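Local coordinates for SCO family protein (Aquifex aeolicus, PDB 3ME7) that probably binds copper and takes part in electron transfer or cytochrome oxidase assembly, as a thioredoxin-fold member of the SCO1/2 family, at residues Y37-A42 / I81-K86. Residues are numbered along the deposited sequence; the frame is centred on the assembly and turned at random.
Sequences YTHCRA and IKRFQK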
loop_
_atom_site.group_PDB
_atom_site.type_symbol
_atom_site.label_atom_id
_atom_site.label_comp_id
_atom_site.label_asym_id
_atom_site.label_seq_id
_atom_site.Cartn_x
_atom_site.Cartn_y
_atom_site.Cartn_z
ATOM N N TYR A 37 -7.757 -1.733 7.322
ATOM C CA TYR A 37 -7.863 -1.170 8.675
ATOM C C TYR A 37 -7.624 -2.269 9.700
ATOM O O TYR A 37 -7.799 -3.440 9.387
ATOM C CB TYR A 37 -9.171 -0.403 8.932
ATOM C CG TYR A 37 -10.459 -1.173 8.766
ATOM C CD1 TYR A 37 -10.938 -1.519 7.503
ATOM C CD2 TYR A 37 -11.239 -1.491 9.874
ATOM C CE1 TYR A 37 -12.132 -2.174 7.353
ATOM C CE2 TYR A 37 -12.443 -2.163 9.729
ATOM C CZ TYR A 37 -12.877 -2.502 8.470
ATOM O OH TYR A 37 -14.066 -3.174 8.316
ATOM N N THR A 38 -7.180 -1.895 10.896
ATOM C CA THR A 38 -6.558 -2.888 11.789
ATOM C C THR A 38 -7.564 -3.813 12.455
ATOM O O THR A 38 -7.217 -4.932 12.831
ATOM C CB THR A 38 -5.560 -2.285 12.823
ATOM O OG1 THR A 38 -6.257 -1.530 13.821
ATOM C CG2 THR A 38 -4.499 -1.423 12.137
ATOM N N HIS A 39 -8.805 -3.350 12.580
ATOM C CA HIS A 39 -9.859 -4.170 13.164
ATOM C C HIS A 39 -10.676 -4.886 12.094
ATOM O O HIS A 39 -11.717 -5.453 12.380
ATOM C CB HIS A 39 -10.755 -3.329 14.067
ATOM C CG HIS A 39 -10.059 -2.812 15.283
ATOM N ND1 HIS A 39 -9.817 -3.598 16.390
ATOM C CD2 HIS A 39 -9.568 -1.585 15.575
ATOM C CE1 HIS A 39 -9.193 -2.879 17.307
ATOM N NE2 HIS A 39 -9.032 -1.653 16.839
ATOM N N CYS A 40 -10.171 -4.881 10.859
ATOM C CA CYS A 40 -10.856 -5.468 9.708
ATOM C C CYS A 40 -10.702 -6.992 9.736
ATOM O O CYS A 40 -9.607 -7.524 9.534
ATOM C CB CYS A 40 -10.228 -4.864 8.454
ATOM S SG CYS A 40 -10.787 -5.306 6.780
ATOM N N ARG A 41 -11.795 -7.696 10.000
ATOM C CA ARG A 41 -11.725 -9.158 10.062
ATOM C C ARG A 41 -12.229 -9.873 8.811
ATOM O O ARG A 41 -12.176 -11.103 8.736
ATOM C CB ARG A 41 -12.414 -9.689 11.319
ATOM C CG ARG A 41 -11.506 -9.619 12.543
ATOM C CD ARG A 41 -12.158 -10.183 13.774
ATOM N NE ARG A 41 -13.401 -9.484 14.110
ATOM C CZ ARG A 41 -14.603 -10.057 14.164
ATOM N NH1 ARG A 41 -14.751 -11.354 13.915
ATOM N NH2 ARG A 41 -15.667 -9.329 14.478
ATOM N N ALA A 42 -12.700 -9.105 7.832
ATOM C CA ALA A 42 -13.276 -9.689 6.618
ATOM C C ALA A 42 -12.296 -9.712 5.442
ATOM O O ALA A 42 -11.589 -10.698 5.237
ATOM C CB ALA A 42 -14.592 -8.972 6.243
ATOM N N ILE A 81 -1.459 -0.359 14.852
ATOM C CA ILE A 81 -0.668 -0.811 13.704
ATOM C C ILE A 81 0.464 -1.758 14.099
ATOM O O ILE A 81 0.825 -2.640 13.322
ATOM C CB ILE A 81 -0.186 0.336 12.777
ATOM C CG1 ILE A 81 0.615 1.396 13.542
ATOM C CG2 ILE A 81 -1.372 0.924 12.005
ATOM C CD1 ILE A 81 1.349 2.355 12.604
ATOM N N LYS A 82 1.017 -1.563 15.295
ATOM C CA LYS A 82 2.004 -2.489 15.846
ATOM C C LYS A 82 1.392 -3.879 16.040
ATOM O O LYS A 82 2.012 -4.893 15.710
ATOM C CB LYS A 82 2.560 -1.952 17.170
ATOM C CG LYS A 82 3.713 -2.772 17.736
ATOM C CD LYS A 82 4.813 -2.897 16.709
ATOM C CE LYS A 82 5.901 -3.856 17.155
ATOM N NZ LYS A 82 6.793 -4.216 16.024
ATOM N N ARG A 83 0.181 -3.918 16.587
ATOM C CA ARG A 83 -0.562 -5.186 16.724
ATOM C C ARG A 83 -0.762 -5.870 15.350
ATOM O O ARG A 83 -0.514 -7.071 15.196
ATOM C CB ARG A 83 -1.904 -4.929 17.417
ATOM C CG ARG A 83 -2.634 -6.194 17.921
ATOM C CD ARG A 83 -4.057 -5.866 18.420
ATOM N NE ARG A 83 -4.885 -5.372 17.320
ATOM C CZ ARG A 83 -5.445 -4.164 17.260
ATOM N NH1 ARG A 83 -5.300 -3.296 18.252
ATOM N NH2 ARG A 83 -6.139 -3.818 16.187
ATOM N N PHE A 84 -1.154 -5.084 14.347
ATOM C CA PHE A 84 -1.339 -5.604 12.985
ATOM C C PHE A 84 -0.033 -6.172 12.415
ATOM O O PHE A 84 -0.027 -7.268 11.862
ATOM C CB PHE A 84 -1.914 -4.507 12.073
ATOM C CG PHE A 84 -2.336 -4.997 10.710
ATOM C CD1 PHE A 84 -1.406 -5.072 9.661
ATOM C CD2 PHE A 84 -3.657 -5.362 10.466
ATOM C CE1 PHE A 84 -1.794 -5.537 8.397
ATOM C CE2 PHE A 84 -4.049 -5.809 9.197
ATOM C CZ PHE A 84 -3.112 -5.891 8.176
ATOM N N GLN A 85 1.072 -5.441 12.594
ATOM C CA GLN A 85 2.377 -5.870 12.079
ATOM C C GLN A 85 2.776 -7.229 12.640
ATOM O O GLN A 85 3.191 -8.126 11.902
ATOM C CB GLN A 85 3.451 -4.840 12.422
ATOM C CG GLN A 85 4.846 -5.236 11.919
ATOM C CD GLN A 85 5.963 -4.646 12.736
ATOM O OE1 GLN A 85 5.741 -3.754 13.550
ATOM N NE2 GLN A 85 7.179 -5.166 12.552
ATOM N N LYS A 86 2.631 -7.368 13.953
ATOM C CA LYS A 86 3.004 -8.603 14.637
ATOM C C LYS A 86 2.077 -9.733 14.228
ATOM O O LYS A 86 2.526 -10.868 14.048
ATOM C CB LYS A 86 2.962 -8.403 16.149
ATOM C CG LYS A 86 4.140 -7.622 16.707
ATOM C CD LYS A 86 4.231 -7.782 18.224
ATOM C CE LYS A 86 5.487 -7.139 18.785
ATOM N NZ LYS A 86 5.844 -7.739 20.095
HETATM O O HOH W 1 -4.817 -6.474 14.233
#
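Arg-83 reaches from helix 78-87 to Thr-38 and His-39. Its CB is directed at the loop, and CG leaves anti to the backbone N (chi1 -166°), starting an extended chain that bends at chi3. Beyond the bend, NE donates to a water, 3.3 Å away, that in turn donates to Thr-38 O. CZ lies 4.0 Å from His-39 CE1. NH1 forms a salt bridge with Asp-80, while NH2 sits over one face of the His-39 ring, 3.4 Å above its plane and offset toward the rim, and 3.3 Å from Thr-38 OG1. Arginine's length and three nitrogens let it serve water, Asp-80 and ring at once; the flat imidazole gives NH2 a face to rest on, the planes 37° apart. The loop follows strand 31-36 of the thioredoxin fold; its type I turn, Tyr-37 to Cys-40, opens the CxxxC motif of SCO proteins, whose Cys-40 and Cys-44, predicted copper ligands, are joined here in the redox-active disulfide. Threonine suits the second turn position by having two unlike branches: OG1 lies on the arginine side, whereas CG2 packs against Ile-81 CG2 (3.9 Å) and Phe-84 CB (4.0 Å). Those two residues, being apolar, continue inward onto Val-97 of strand 95-100, and Asp-76 accepts the hydrogen bond from Thr-38 N.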